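Local coordinates for protein 6-phospho-beta-glucosidase (Thermotoga maritima, PDB 1UP7) that hydrolyses cellobiose 6'-phosphate to glucose 6-phosphate and glucose, as a family 4 glycosidase that depends on NAD and manganese, at residues A[124-127]-A[128-132]; A[261-264]-A[265-269]; A[48-51]-A[52-56]; A[172-175]-A[176-179]; A[362-365]-A[366-369]. All coordinates share one frame; numbering follows the deposited sequence.

Interaction 1: residues A[124-127]-A[128-132]; sequences EYVD and TVRKT. With NAD (nicotinamide-adenine-dinucleotide), chain I.
T128, V129, R130 and K131 each donate their backbone N-H to the carbonyl four residues back, from E124 O to D127 O, as the last turns of helix 109-131 require; R130 N to V126 O is the straightest at 172°. On the solvent side D127 and K131, one turn apart, form a salt bridge with NZ 2.6 Å from OD2. The amine comes in on the syn lone pair of OD2, and K131 reaches it by bending its chain twice on the way. T128 turns its hydroxyl back beside its own backbone N (chi1 -61°), where OG1 shares a water with E124 OE2. Near the helix end, T132 OG1 donates to T128 O over 2.7 Å, occupying a carbonyl of the last turn. Y125 points the other way, to the cofactor: its OH donates to N1A of NAD, 2.7 Å away, with that nitrogen in the plane of the ring. F67 stacks on Y125 and F81 meets it edge to face. Since the hydroxyl gives its proton to N1A, a ring nitrogen with a lone pair to offer, tyrosine here can recognise the adenine itself, while the charged pair stays at the surface.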
# COMPACT_ATOMS: atom_id res chain seq x y z
N GLU A 124 -27.56 4.86 -17.00
CA GLU A 124 -28.57 5.86 -17.29
C GLU A 124 -29.23 6.36 -16.01
O GLU A 124 -29.36 7.58 -15.79
CB GLU A 124 -29.60 5.28 -18.28
CG GLU A 124 -30.38 6.32 -19.08
CD GLU A 124 -31.78 5.81 -19.51
OE1 GLU A 124 -31.91 5.19 -20.63
OE2 GLU A 124 -32.75 6.03 -18.73
N TYR A 125 -29.62 5.42 -15.15
CA TYR A 125 -30.30 5.73 -13.90
C TYR A 125 -29.42 6.52 -12.92
O TYR A 125 -29.90 7.52 -12.36
CB TYR A 125 -30.86 4.43 -13.27
CG TYR A 125 -32.11 3.84 -13.94
CD1 TYR A 125 -32.81 4.54 -14.96
CD2 TYR A 125 -32.61 2.60 -13.52
CE1 TYR A 125 -33.97 4.02 -15.54
CE2 TYR A 125 -33.77 2.06 -14.08
CZ TYR A 125 -34.44 2.76 -15.10
OH TYR A 125 -35.56 2.20 -15.63
N VAL A 126 -28.16 6.11 -12.71
CA VAL A 126 -27.26 6.83 -11.81
C VAL A 126 -27.00 8.23 -12.37
O VAL A 126 -26.97 9.21 -11.63
CB VAL A 126 -25.92 6.05 -11.62
CG1 VAL A 126 -24.84 6.97 -11.04
CG2 VAL A 126 -26.16 4.75 -10.77
N ASP A 127 -26.86 8.34 -13.69
CA ASP A 127 -26.66 9.66 -14.29
C ASP A 127 -27.84 10.61 -14.01
O ASP A 127 -27.64 11.77 -13.65
CB ASP A 127 -26.32 9.61 -15.78
CG ASP A 127 -25.81 10.94 -16.30
OD1 ASP A 127 -24.69 11.35 -15.92
OD2 ASP A 127 -26.48 11.68 -17.07
N THR A 128 -29.06 10.11 -14.14
CA THR A 128 -30.23 10.92 -13.84
C THR A 128 -30.31 11.30 -12.35
O THR A 128 -30.63 12.46 -12.02
CB THR A 128 -31.54 10.18 -14.27
OG1 THR A 128 -31.50 9.95 -15.67
CG2 THR A 128 -32.77 11.07 -14.12
N VAL A 129 -30.03 10.34 -11.45
CA VAL A 129 -30.07 10.62 -10.02
C VAL A 129 -29.03 11.71 -9.68
O VAL A 129 -29.36 12.72 -9.05
CB VAL A 129 -29.84 9.34 -9.18
CG1 VAL A 129 -29.55 9.67 -7.71
CG2 VAL A 129 -31.03 8.37 -9.32
N ARG A 130 -27.80 11.51 -10.13
CA ARG A 130 -26.73 12.46 -9.88
C ARG A 130 -27.04 13.88 -10.40
O ARG A 130 -26.68 14.86 -9.77
CB ARG A 130 -25.41 11.87 -10.39
CG ARG A 130 -24.59 12.65 -11.38
CD ARG A 130 -23.47 11.80 -12.07
NE ARG A 130 -22.35 11.61 -11.14
CZ ARG A 130 -21.54 10.57 -11.10
NH1 ARG A 130 -21.67 9.58 -11.97
NH2 ARG A 130 -20.58 10.53 -10.18
N LYS A 131 -27.76 13.99 -11.51
CA LYS A 131 -28.04 15.30 -12.11
C LYS A 131 -29.27 15.96 -11.49
O LYS A 131 -29.53 17.12 -11.74
CB LYS A 131 -28.23 15.20 -13.63
CG LYS A 131 -26.92 15.31 -14.42
CD LYS A 131 -26.88 14.31 -15.59
CE LYS A 131 -26.68 15.02 -16.96
NZ LYS A 131 -26.42 14.06 -18.11
N THR A 132 -30.03 15.22 -10.68
CA THR A 132 -31.22 15.78 -10.03
C THR A 132 -31.09 15.81 -8.50
O THR A 132 -30.56 16.80 -7.93
CB THR A 132 -32.52 15.05 -10.48
OG1 THR A 132 -32.37 13.63 -10.34
CG2 THR A 132 -32.76 15.22 -11.98
PA NAD I . -38.70 -9.14 -10.98
O1A NAD I . -38.59 -9.90 -12.24
O2A NAD I . -40.07 -9.20 -10.28
O5B NAD I . -38.34 -7.61 -11.40
C5B NAD I . -38.77 -6.55 -10.59
C4B NAD I . -39.44 -5.48 -11.44
O4B NAD I . -38.48 -4.78 -12.22
C3B NAD I . -40.49 -6.00 -12.42
O3B NAD I . -41.74 -5.44 -12.06
C2B NAD I . -40.03 -5.48 -13.79
O2B NAD I . -41.11 -5.04 -14.59
C1B NAD I . -39.18 -4.30 -13.37
N9A NAD I . -38.19 -3.86 -14.36
C8A NAD I . -37.47 -4.59 -15.28
N7A NAD I . -36.67 -3.71 -15.93
C5A NAD I . -36.83 -2.47 -15.42
C6A NAD I . -36.28 -1.23 -15.72
N6A NAD I . -35.37 -1.08 -16.68
N1A NAD I . -36.70 -0.12 -15.01
C2A NAD I . -37.66 -0.24 -14.02
N3A NAD I . -38.21 -1.47 -13.75
C4A NAD I . -37.80 -2.55 -14.44
O3 NAD I . -37.54 -9.72 -10.03
PN NAD I . -37.42 -9.64 -8.43
O1N NAD I . -37.39 -11.07 -8.02
O2N NAD I . -38.36 -8.73 -7.82
O5D NAD I . -35.99 -8.96 -8.18
C5D NAD I . -35.53 -7.79 -8.84
C4D NAD I . -34.00 -7.73 -8.68
O4D NAD I . -33.59 -7.66 -7.31
C3D NAD I . -33.32 -8.97 -9.24
O3D NAD I . -32.18 -8.50 -9.89
C2D NAD I . -32.95 -9.80 -8.02
O2D NAD I . -31.81 -10.63 -8.18
C1D NAD I . -32.81 -8.79 -6.91
N1N NAD I . -33.48 -9.26 -5.70
C2N NAD I . -34.39 -8.38 -5.15
C3N NAD I . -35.09 -8.69 -4.02
C7N NAD I . -36.09 -7.68 -3.49
O7N NAD I . -36.18 -7.36 -2.11
N7N NAD I . -36.89 -7.07 -4.37
C4N NAD I . -34.85 -9.93 -3.43
C5N NAD I . -33.92 -10.85 -3.97
C6N NAD I . -33.23 -10.49 -5.12
O HOH W 1 -32.97 8.30 -16.93

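Interaction 2: residues A[261-264]-A[265-269]; sequences ELRA and REVMK. With G6P (6-O-phosphono-alpha-D-glucopyranose), chain J.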
# COMPACT_ATOMS: atom_id res chain seq x y z
N GLU A 261 -35.82 -28.44 -13.09
CA GLU A 261 -36.37 -27.24 -13.69
C GLU A 261 -35.51 -25.99 -13.39
O GLU A 261 -34.94 -25.81 -12.28
CB GLU A 261 -37.89 -27.08 -13.36
CG GLU A 261 -38.48 -25.67 -13.46
CD GLU A 261 -39.94 -25.54 -12.98
OE1 GLU A 261 -40.28 -26.03 -11.86
OE2 GLU A 261 -40.77 -24.92 -13.71
N LEU A 262 -35.37 -25.15 -14.40
CA LEU A 262 -34.64 -23.89 -14.20
C LEU A 262 -35.32 -23.05 -13.11
O LEU A 262 -36.53 -22.87 -13.14
CB LEU A 262 -34.56 -23.06 -15.49
CG LEU A 262 -33.62 -23.57 -16.61
CD1 LEU A 262 -33.92 -22.84 -17.90
CD2 LEU A 262 -32.14 -23.46 -16.26
N ARG A 263 -34.54 -22.57 -12.15
CA ARG A 263 -35.08 -21.78 -11.07
C ARG A 263 -35.97 -20.66 -11.63
O ARG A 263 -37.07 -20.42 -11.13
CB ARG A 263 -33.96 -21.16 -10.27
CG ARG A 263 -34.43 -20.38 -9.07
CD ARG A 263 -35.32 -21.16 -8.06
NE ARG A 263 -35.91 -20.21 -7.10
CZ ARG A 263 -36.98 -20.45 -6.35
NH1 ARG A 263 -37.62 -21.61 -6.43
NH2 ARG A 263 -37.43 -19.50 -5.52
N ALA A 264 -35.50 -19.98 -12.69
CA ALA A 264 -36.26 -18.88 -13.27
C ALA A 264 -37.66 -19.28 -13.69
O ALA A 264 -38.59 -18.48 -13.55
CB ALA A 264 -35.52 -18.19 -14.47
N ARG A 265 -37.82 -20.50 -14.20
CA ARG A 265 -39.15 -20.98 -14.54
C ARG A 265 -39.99 -21.29 -13.32
O ARG A 265 -41.21 -21.09 -13.39
CB ARG A 265 -39.17 -22.15 -15.54
CG ARG A 265 -38.74 -21.80 -16.95
CD ARG A 265 -38.45 -23.00 -17.81
NE ARG A 265 -39.66 -23.57 -18.44
CZ ARG A 265 -40.08 -23.22 -19.65
NH1 ARG A 265 -39.40 -22.32 -20.36
NH2 ARG A 265 -41.18 -23.77 -20.16
N GLU A 266 -39.39 -21.75 -12.21
CA GLU A 266 -40.25 -21.97 -11.05
C GLU A 266 -40.67 -20.62 -10.48
O GLU A 266 -41.81 -20.45 -10.13
CB GLU A 266 -39.76 -23.00 -10.04
CG GLU A 266 -38.33 -22.93 -9.55
CD GLU A 266 -37.98 -24.18 -8.69
OE1 GLU A 266 -38.56 -25.27 -8.96
OE2 GLU A 266 -37.13 -24.08 -7.76
N VAL A 267 -39.77 -19.65 -10.51
CA VAL A 267 -40.09 -18.31 -10.03
C VAL A 267 -41.23 -17.66 -10.86
O VAL A 267 -42.07 -16.98 -10.31
CB VAL A 267 -38.88 -17.41 -10.02
CG1 VAL A 267 -39.31 -16.00 -9.77
CG2 VAL A 267 -37.83 -17.89 -8.97
N MET A 268 -41.26 -17.89 -12.17
CA MET A 268 -42.39 -17.40 -12.96
C MET A 268 -43.71 -17.97 -12.47
O MET A 268 -44.69 -17.23 -12.41
CB MET A 268 -42.28 -17.69 -14.47
CG MET A 268 -41.20 -16.92 -15.24
SD MET A 268 -41.00 -17.64 -16.91
CE MET A 268 -39.54 -16.78 -17.53
N LYS A 269 -43.76 -19.27 -12.17
CA LYS A 269 -44.97 -19.87 -11.62
C LYS A 269 -45.31 -19.23 -10.26
O LYS A 269 -46.44 -18.83 -10.06
CB LYS A 269 -44.87 -21.39 -11.45
CG LYS A 269 -45.14 -22.21 -12.71
CD LYS A 269 -44.11 -23.37 -12.83
CE LYS A 269 -44.36 -24.27 -14.02
NZ LYS A 269 -45.02 -25.55 -13.60
C1 G6P J . -30.95 -15.43 -1.97
C2 G6P J . -29.88 -14.44 -2.50
C3 G6P J . -30.53 -13.41 -3.42
C4 G6P J . -31.13 -14.17 -4.59
C5 G6P J . -32.23 -15.10 -4.05
C6 G6P J . -32.84 -15.92 -5.17
O1 G6P J . -30.43 -16.48 -1.14
O2 G6P J . -29.19 -13.74 -1.46
O3 G6P J . -29.62 -12.39 -3.85
O4 G6P J . -31.59 -13.26 -5.60
O5 G6P J . -31.71 -16.02 -3.05
O6 G6P J . -34.20 -16.21 -4.92
P G6P J . -35.22 -16.50 -6.13
O1P G6P J . -36.60 -16.56 -5.51
O2P G6P J . -34.99 -17.81 -6.87
O3P G6P J . -35.12 -15.34 -7.09
O HOH W 2 -40.42 -25.88 -16.53
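The phosphate-binding corner of the substrate pocket lies at the first turn of helix 263-278, where R263, a substrate-binding residue, meets E266 and V267 one turn on. The R263 guanidinium works mostly through its rim. NE donates almost straight (171°) to O2P of the bound glucose 6-phosphate at 2.6 Å, and NH2 donates to O1P of the same phosphate at 3.1 Å. On another part of the rim NH1 makes a salt bridge to E266 OE2, 2.8 Å away. The two planar groups stand nearly perpendicular, 87° apart, so OE2 lies in the guanidinium plane, while NH1 meets it from above the carboxylate plane. E266 gets there with CG tucked between its backbone N and carbonyl carbon (chi1 48°). V267 lays CG2 over one face of the guanidinium, 3.5 Å from R263 NE, and the same methyl touches the phosphate. Arginine suits this place because its several N-H groups serve phosphate and glutamate together, and a valine methyl is slim enough to lie against its face. On the outer side a water links E261 OE2 to R265 NE, while R265 NH1 pairs with E90. L262 is the N-cap residue, and its O receives E266 N at 3.2 Å. Helix 85-94 packs alongside: E93 accepts the backbone N-H of A264, L262 rests on E93, and M268 touches E90, while R89 lies against R263 and also binds the phosphosugar.

Interaction 3: residues A[48-51]-A[52-56]; sequences VDFV and KRLVK
V48 O receives the backbone N-H of K52 at 2.8 Å, the shortest bond here, and the next three carbonyls repeat the pattern up to V55 N on V51 O. On one flank of the helix F50 and L54, four residues apart, make a CH-pi contact: L54 CD1 sits over the ring face, 4.0 Å from its centroid and only 14° off the normal. F50 is brought there by placing CG anti to the backbone N (chi1 175°), which sends the ring along the helix toward the leucine. R53 comes to the same phenylalanine across its chain, with its NH2 3.5 Å from F50 CD1 and the ring and guanidinium planes 39° apart; its guanidinium lays a face over F50 CA. The tip of R53 is held from beyond the helix, where NH2 donates to the carbonyls of A281 and Y278, and the ring of Y278 also meets F50. A long arginine suits this position, since it can cross an aromatic residue and still end on carbonyl oxygens. V51 and V55 lie side by side, CG1 to CG2 3.8 Å, and face V19 of helix 15-25; these short, apolar side chains suit the close approach of the two helices. D49, near K52, pairs with K45. V48 and V55 press on V61, as expected for the helix of a beta-alpha-beta crossover, here strand 33-37, helix 41-55 and strand 60-63 of the Rossmann-type NAD-binding domain.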
# COMPACT_ATOMS: atom_id res chain seq x y z
N VAL A 48 -49.08 -2.08 -6.29
CA VAL A 48 -49.23 -0.81 -5.59
C VAL A 48 -50.64 -0.62 -4.98
O VAL A 48 -50.78 -0.02 -3.89
CB VAL A 48 -48.78 0.39 -6.43
CG1 VAL A 48 -49.17 1.72 -5.78
CG2 VAL A 48 -47.27 0.32 -6.64
N ASP A 49 -51.67 -1.15 -5.63
CA ASP A 49 -53.01 -1.10 -5.04
C ASP A 49 -53.05 -1.92 -3.76
O ASP A 49 -53.68 -1.53 -2.79
CB ASP A 49 -54.09 -1.64 -5.97
CG ASP A 49 -54.50 -0.66 -7.03
OD1 ASP A 49 -54.11 0.52 -6.95
OD2 ASP A 49 -55.21 -0.99 -8.01
N PHE A 50 -52.39 -3.08 -3.78
CA PHE A 50 -52.24 -3.89 -2.57
C PHE A 50 -51.42 -3.12 -1.51
O PHE A 50 -51.82 -3.07 -0.35
CB PHE A 50 -51.64 -5.27 -2.92
CG PHE A 50 -51.33 -6.15 -1.73
CD1 PHE A 50 -52.22 -6.29 -0.67
CD2 PHE A 50 -50.15 -6.90 -1.70
CE1 PHE A 50 -51.92 -7.14 0.42
CE2 PHE A 50 -49.87 -7.75 -0.62
CZ PHE A 50 -50.75 -7.86 0.45
N VAL A 51 -50.32 -2.50 -1.92
CA VAL A 51 -49.52 -1.65 -1.04
C VAL A 51 -50.35 -0.59 -0.33
O VAL A 51 -50.22 -0.44 0.90
CB VAL A 51 -48.30 -0.99 -1.78
CG1 VAL A 51 -47.65 0.10 -0.90
CG2 VAL A 51 -47.30 -2.03 -2.16
N LYS A 52 -51.19 0.12 -1.08
CA LYS A 52 -52.06 1.17 -0.54
C LYS A 52 -52.97 0.63 0.55
O LYS A 52 -53.27 1.31 1.53
CB LYS A 52 -52.92 1.82 -1.63
CG LYS A 52 -52.19 2.82 -2.52
CD LYS A 52 -53.17 3.64 -3.33
CE LYS A 52 -52.44 4.58 -4.30
NZ LYS A 52 -52.35 4.11 -5.74
N ARG A 53 -53.44 -0.60 0.35
CA ARG A 53 -54.30 -1.27 1.33
C ARG A 53 -53.51 -1.55 2.63
O ARG A 53 -54.07 -1.44 3.72
CB ARG A 53 -54.82 -2.58 0.75
CG ARG A 53 -56.31 -2.70 0.58
CD ARG A 53 -56.81 -3.34 -0.72
NE ARG A 53 -56.26 -4.68 -0.99
CZ ARG A 53 -55.79 -5.08 -2.18
NH1 ARG A 53 -55.79 -4.28 -3.23
NH2 ARG A 53 -55.32 -6.31 -2.33
N LEU A 54 -52.23 -1.89 2.52
CA LEU A 54 -51.40 -2.14 3.70
C LEU A 54 -50.94 -0.87 4.41
O LEU A 54 -50.76 -0.88 5.63
CB LEU A 54 -50.13 -2.97 3.38
CG LEU A 54 -50.26 -4.37 2.76
CD1 LEU A 54 -49.03 -4.68 1.96
CD2 LEU A 54 -50.56 -5.45 3.80
N VAL A 55 -50.72 0.20 3.65
CA VAL A 55 -50.19 1.44 4.19
C VAL A 55 -51.21 2.19 5.03
O VAL A 55 -50.84 2.87 5.97
CB VAL A 55 -49.57 2.31 3.09
CG1 VAL A 55 -49.26 3.70 3.61
CG2 VAL A 55 -48.34 1.63 2.56
N LYS A 56 -52.49 2.00 4.74
CA LYS A 56 -53.54 2.54 5.60
C LYS A 56 -53.33 4.05 5.84
O LYS A 56 -53.60 4.54 6.94
CB LYS A 56 -53.58 1.77 6.92
CG LYS A 56 -54.39 0.51 6.88
CD LYS A 56 -54.19 -0.35 8.14
CE LYS A 56 -53.84 -1.80 7.79
NZ LYS A 56 -54.75 -2.76 8.49

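Interaction 4: residues A[172-175]-A[176-179]; sequences REIA and EMFS
R172 and E176, a turn apart on helix 166-177, are joined by a salt bridge of 2.8 Å between NH1 and OE1. The oxygen lies in the guanidinium plane, and the N-H meets it nearly end-on to the C-O bond. The two flat groups are almost coplanar, 24° apart, but they meet through one N-H and one oxygen alone. R172 manages this by folding: CG is anti to the backbone N (chi1 -159°), then the chain bends at CG and CD and brings the guanidinium back toward the helix. Arginine and glutamate suit the i, i+4 spacing because both chains are long enough to meet across one turn. E173 turns its carboxylate to another partner, K219. Backbone bonds then carry the helix to its end: M177 N is 2.9 Å from E173 O, and F178 N reaches I174 O at 3.1 Å. A Schellman motif closes it, with S179 as the C-prime residue at positive phi and A180 N pointing back to A175 O; the S179 N to E176 O bond is weak. The small A175 fits where its methyl lies against V185 of strand 185-190. On the buried flank I174 lines up beside both M177 and F178. Its CD1 approaches M177 SD at 4.1 Å, and its CG2 touches F178 CD2 at 3.9 Å. The phenyl ring presents its edge to I174 O, CD2 being 3.3 Å away. Beyond, I174 and F178 press on V203 of strand 195-203 and V212 of helix 209-216, while M177 touches N215 and R172 rests against M295.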
# COMPACT_ATOMS: atom_id res chain seq x y z
N ARG A 172 -29.78 -12.93 11.83
CA ARG A 172 -31.05 -13.45 12.39
C ARG A 172 -30.91 -14.85 12.96
O ARG A 172 -31.40 -15.12 14.05
CB ARG A 172 -32.14 -13.40 11.33
CG ARG A 172 -33.59 -13.43 11.87
CD ARG A 172 -34.55 -14.34 11.05
NE ARG A 172 -33.88 -14.98 9.90
CZ ARG A 172 -33.44 -16.25 9.87
NH1 ARG A 172 -33.59 -17.05 10.94
NH2 ARG A 172 -32.84 -16.72 8.77
N GLU A 173 -30.24 -15.73 12.24
CA GLU A 173 -30.04 -17.11 12.67
C GLU A 173 -29.28 -17.13 14.02
O GLU A 173 -29.67 -17.84 14.96
CB GLU A 173 -29.25 -17.85 11.60
CG GLU A 173 -29.23 -19.36 11.77
CD GLU A 173 -28.87 -20.05 10.47
OE1 GLU A 173 -28.73 -19.32 9.43
OE2 GLU A 173 -28.76 -21.32 10.48
N ILE A 174 -28.23 -16.32 14.11
CA ILE A 174 -27.42 -16.19 15.33
C ILE A 174 -28.20 -15.61 16.48
O ILE A 174 -28.17 -16.13 17.62
CB ILE A 174 -26.16 -15.33 15.06
CG1 ILE A 174 -25.22 -16.05 14.11
CG2 ILE A 174 -25.42 -15.02 16.35
CD1 ILE A 174 -25.04 -17.48 14.44
N ALA A 175 -28.92 -14.53 16.20
CA ALA A 175 -29.76 -13.93 17.23
C ALA A 175 -30.78 -14.92 17.79
O ALA A 175 -31.07 -14.89 18.99
CB ALA A 175 -30.44 -12.67 16.72
N GLU A 176 -31.32 -15.77 16.92
CA GLU A 176 -32.26 -16.82 17.34
C GLU A 176 -31.57 -17.88 18.19
O GLU A 176 -32.09 -18.29 19.22
CB GLU A 176 -32.90 -17.48 16.10
CG GLU A 176 -34.42 -17.33 16.01
CD GLU A 176 -34.85 -16.58 14.77
OE1 GLU A 176 -34.37 -16.92 13.64
OE2 GLU A 176 -35.66 -15.63 14.90
N MET A 177 -30.39 -18.31 17.75
CA MET A 177 -29.59 -19.31 18.47
C MET A 177 -29.37 -18.92 19.93
O MET A 177 -29.41 -19.75 20.84
CB MET A 177 -28.20 -19.39 17.84
CG MET A 177 -27.95 -20.47 16.82
SD MET A 177 -26.15 -20.70 16.69
CE MET A 177 -25.81 -21.46 18.27
N PHE A 178 -29.08 -17.64 20.15
CA PHE A 178 -28.64 -17.15 21.46
C PHE A 178 -29.69 -16.30 22.18
O PHE A 178 -29.39 -15.70 23.20
CB PHE A 178 -27.33 -16.33 21.34
CG PHE A 178 -26.14 -17.14 20.93
CD1 PHE A 178 -25.39 -17.83 21.88
CD2 PHE A 178 -25.78 -17.24 19.58
CE1 PHE A 178 -24.29 -18.61 21.51
CE2 PHE A 178 -24.69 -18.02 19.20
CZ PHE A 178 -23.95 -18.72 20.17
N SER A 179 -30.91 -16.24 21.64
CA SER A 179 -32.00 -15.52 22.30
C SER A 179 -31.68 -14.02 22.48
O SER A 179 -31.96 -13.42 23.54
CB SER A 179 -32.36 -16.16 23.67
OG SER A 179 -32.72 -17.53 23.53

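Interaction 5: residues A[362-365]-A[366-369]; sequences HAVK and MYER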
# COMPACT_ATOMS: atom_id res chain seq x y z
N HIS A 362 -9.98 -12.26 -4.66
CA HIS A 362 -9.11 -11.68 -5.67
C HIS A 362 -9.57 -12.14 -7.07
O HIS A 362 -9.74 -11.33 -7.97
CB HIS A 362 -7.65 -12.12 -5.45
CG HIS A 362 -6.90 -11.35 -4.41
ND1 HIS A 362 -6.77 -9.97 -4.45
CD2 HIS A 362 -6.19 -11.76 -3.33
CE1 HIS A 362 -6.03 -9.57 -3.44
NE2 HIS A 362 -5.64 -10.64 -2.75
N ALA A 363 -9.76 -13.44 -7.26
CA ALA A 363 -10.06 -13.96 -8.60
C ALA A 363 -11.37 -13.38 -9.15
O ALA A 363 -11.47 -12.94 -10.31
CB ALA A 363 -10.12 -15.55 -8.61
N VAL A 364 -12.39 -13.36 -8.30
CA VAL A 364 -13.66 -12.83 -8.75
C VAL A 364 -13.60 -11.31 -8.92
O VAL A 364 -14.22 -10.77 -9.85
CB VAL A 364 -14.78 -13.28 -7.82
CG1 VAL A 364 -16.10 -12.59 -8.17
CG2 VAL A 364 -14.91 -14.82 -7.92
N LYS A 365 -12.85 -10.61 -8.06
CA LYS A 365 -12.71 -9.17 -8.25
C LYS A 365 -12.04 -8.83 -9.61
O LYS A 365 -12.43 -7.85 -10.29
CB LYS A 365 -11.99 -8.52 -7.06
CG LYS A 365 -11.72 -7.01 -7.18
CD LYS A 365 -13.00 -6.11 -7.20
CE LYS A 365 -13.87 -6.34 -5.94
NZ LYS A 365 -15.29 -5.87 -6.03
N MET A 366 -11.04 -9.63 -10.00
CA MET A 366 -10.35 -9.39 -11.27
C MET A 366 -11.35 -9.62 -12.41
O MET A 366 -11.43 -8.89 -13.36
CB MET A 366 -9.10 -10.28 -11.41
CG MET A 366 -8.01 -9.98 -10.38
SD MET A 366 -7.40 -8.26 -10.54
CE MET A 366 -8.38 -7.39 -9.32
N TYR A 367 -12.12 -10.68 -12.27
CA TYR A 367 -13.13 -10.99 -13.23
C TYR A 367 -14.15 -9.83 -13.32
O TYR A 367 -14.54 -9.45 -14.43
CB TYR A 367 -13.83 -12.31 -12.84
CG TYR A 367 -15.28 -12.25 -13.22
CD1 TYR A 367 -15.65 -12.55 -14.52
CD2 TYR A 367 -16.26 -11.82 -12.30
CE1 TYR A 367 -16.96 -12.48 -14.90
CE2 TYR A 367 -17.61 -11.71 -12.69
CZ TYR A 367 -17.94 -12.04 -14.01
OH TYR A 367 -19.24 -11.96 -14.50
N GLU A 368 -14.56 -9.27 -12.18
CA GLU A 368 -15.51 -8.16 -12.15
C GLU A 368 -15.03 -6.97 -12.96
O GLU A 368 -15.80 -6.39 -13.74
CB GLU A 368 -15.82 -7.71 -10.72
CG GLU A 368 -16.78 -8.60 -9.92
CD GLU A 368 -17.04 -8.02 -8.53
OE1 GLU A 368 -16.22 -7.18 -8.06
OE2 GLU A 368 -18.05 -8.41 -7.89
N ARG A 369 -13.77 -6.58 -12.76
CA ARG A 369 -13.22 -5.40 -13.43
C ARG A 369 -13.00 -5.68 -14.91
O ARG A 369 -13.19 -4.77 -15.74
CB ARG A 369 -11.96 -4.80 -12.74
CG ARG A 369 -11.96 -4.88 -11.22
CD ARG A 369 -11.85 -3.61 -10.41
NE ARG A 369 -10.60 -3.60 -9.68
CZ ARG A 369 -10.34 -3.04 -8.49
NH1 ARG A 369 -11.26 -2.45 -7.76
NH2 ARG A 369 -9.10 -3.12 -8.03
O HOH W 3 -18.20 -6.60 -5.72
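K365 reaches across one turn to E368, an i, i+3 salt bridge within the long helix 355-376 of the C-terminal domain. Its CB stays close to its own backbone and meets nothing beyond the next peptide; CG, placed anti to the backbone N (chi1 177°), comes within 4.0 Å of M366 CE. The chain then bends at CG and again at CD, so CD lies over one face of the R369 guanidinium, 4.1 Å from NH1, and CE nears E368. At the tip NZ donates to E368 OE1 at 2.6 Å, on the syn lone pair of that oxygen. NZ also pairs with E149 and donates to the carbonyl of V333, which offsets burial of the ammonium; a lysine, with three N-H bonds to give, suits such a site. R369 shares E149 and ends on D331, so the two cations are probably balanced by the acids around them. V364 CG1 packs at 4.2 Å from Y367 CD2, while V364 O lies at the edge of that ring. H362 stacks on H362 of the second subunit, placing this helix at the subunit interface. Beside the salt bridge, a water donates to E368 OE2 at 2.8 Å and accepts a weak bond from K365 NZ.

In the fold
Along the chain the order is interaction 3 (48-56), 1 (124-132), 4 (172-179), 2 (261-269) and 5 (362-369), each closed before the next begins, and none touches another. Interactions 1, 3 and 4 lie in the N-terminal family 4 range, with the parallel Rossmann-type sheet, although interaction 4 packs on the antiparallel strands 185-190 and 195-203; interactions 2 and 5 belong to the C-terminal range. Centres of interactions 1 and 2 are about 33 Å apart, yet both meet a bound ligand, NAD and glucose 6-phosphate. Interactions 3 and 5 lie on opposite sides of the chain's centre, about 42 Å between centres. Cofactor, sugar phosphate and partner subunit are thus reached from separate helices, among other groups.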